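Local coordinates for predicted protein (Phaeodactylum tricornutum CCAP 1055/1, PDB 5Z5M) that makes (S)-allantoin in urate degradation, coupling hydrolysis of 5-hydroxyisourate to decarboxylation of the resulting OHCU within one fused polypeptide, at the interface of chains A and B. Numbering follows the deposited sequence. Chains: chain A/B, Predicted protein.

The interface of chains A and B. Residues chain A 190, 289, 291-292; chain B 190, 292.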
# COMPACT_ATOMS: atom_id res chain seq x y z
N THR A 190 4.79 0.32 9.78
CA THR A 190 5.37 1.15 8.72
C THR A 190 5.62 2.58 9.19
O THR A 190 6.26 3.36 8.49
CB THR A 190 4.46 1.18 7.47
OG1 THR A 190 3.16 1.66 7.83
CG2 THR A 190 4.34 -0.21 6.88
N SER A 289 0.22 1.44 10.19
CA SER A 289 0.60 2.61 10.98
C SER A 289 -0.68 3.04 11.71
O SER A 289 -1.73 2.43 11.49
CB SER A 289 1.16 3.73 10.09
OG SER A 289 0.13 4.42 9.39
N TRP A 291 -2.43 5.31 10.94
CA TRP A 291 -3.23 6.07 9.98
C TRP A 291 -3.42 5.35 8.65
O TRP A 291 -3.97 5.91 7.71
CB TRP A 291 -2.60 7.43 9.73
CG TRP A 291 -2.15 8.11 10.99
CD1 TRP A 291 -0.87 8.15 11.48
CD2 TRP A 291 -2.97 8.83 11.93
NE1 TRP A 291 -0.85 8.85 12.66
CE2 TRP A 291 -2.12 9.28 12.96
CE3 TRP A 291 -4.33 9.14 11.99
CZ2 TRP A 291 -2.59 10.02 14.04
CZ3 TRP A 291 -4.80 9.88 13.07
CH2 TRP A 291 -3.93 10.31 14.08
N SER A 292 -2.96 4.10 8.58
CA SER A 292 -3.03 3.36 7.33
C SER A 292 -2.81 1.88 7.55
O SER A 292 -2.15 1.48 8.51
CB SER A 292 -1.98 3.89 6.34
OG SER A 292 -0.68 3.54 6.79
N THR B 190 1.61 9.07 5.75
CA THR B 190 0.92 7.98 6.41
C THR B 190 1.50 7.69 7.79
O THR B 190 0.91 6.96 8.58
CB THR B 190 0.96 6.69 5.58
OG1 THR B 190 2.32 6.37 5.27
CG2 THR B 190 0.18 6.86 4.30
N SER B 292 8.22 3.57 4.13
CA SER B 292 7.38 2.94 3.11
C SER B 292 6.83 3.97 2.15
O SER B 292 6.74 5.15 2.48
CB SER B 292 6.21 2.20 3.77
OG SER B 292 5.36 3.11 4.45
O HOH W 1 3.16 4.69 7.64
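Where B:Thr190 meets A:Ser289, the threonine's backbone carbonyl points from a loop of helical-type conformation toward two extended serines, A:Ser289 and A:Ser292, while A:Trp291, in the loop between their two strands, is not in an extended conformation. The hydroxyl A:Ser289 OG gives its proton to B:Thr190 O at 2.8 Å. It approaches 29° out of the carbonyl plane, with a C=O...donor angle of 150°. Having spent its proton on the partner chain, this oxygen accepts from the backbone amide A:Trp291 N at 3.1 Å, so the turn helps to fix where the hydroxyl points. It also shares a hydrogen bond with A:Ser292 OG at 2.9 Å. A serine suits this place because one small hydroxyl can both donate and accept. With chi1 at 77°, the hydroxyl swings over its own backbone, where it can meet the B:Thr190 carbonyl, the A:Trp291 amide and A:Ser292 OG. Were A:Ser289 replaced by an alanine, B:Thr190 O would probably lose its donor from the other chain, A:Trp291 N its acceptor, and A:Ser292 OG would be likely to turn more freely.

A:Trp291 sets the C-H side of its five-membered ring beside the same carbonyl, CD1 lying 3.6 Å from B:Thr190 O, which sits near the ring plane and not over its face; tryptophan suits the place because its bulky indole lines the flank of the B:Thr190 loop. A:Ser292 OG packs against B:Thr190 CB at 3.7 Å, and on the twin side B:Ser292 OG rests against A:Thr190 CB. Threonine suits these positions by offering carbon to the serine and a hydroxyl to the bridging water: A:Thr190 OG1 and B:Thr190 OG1 each bind water 1 at 3.0 Å, and the shared water links the chains.

The patch belongs to a two-fold symmetric interface between transthyretin-like HIU hydrolase regions, joining the loop after strand 187-189 of one chain to strands 286-289 and 292-296 of the other.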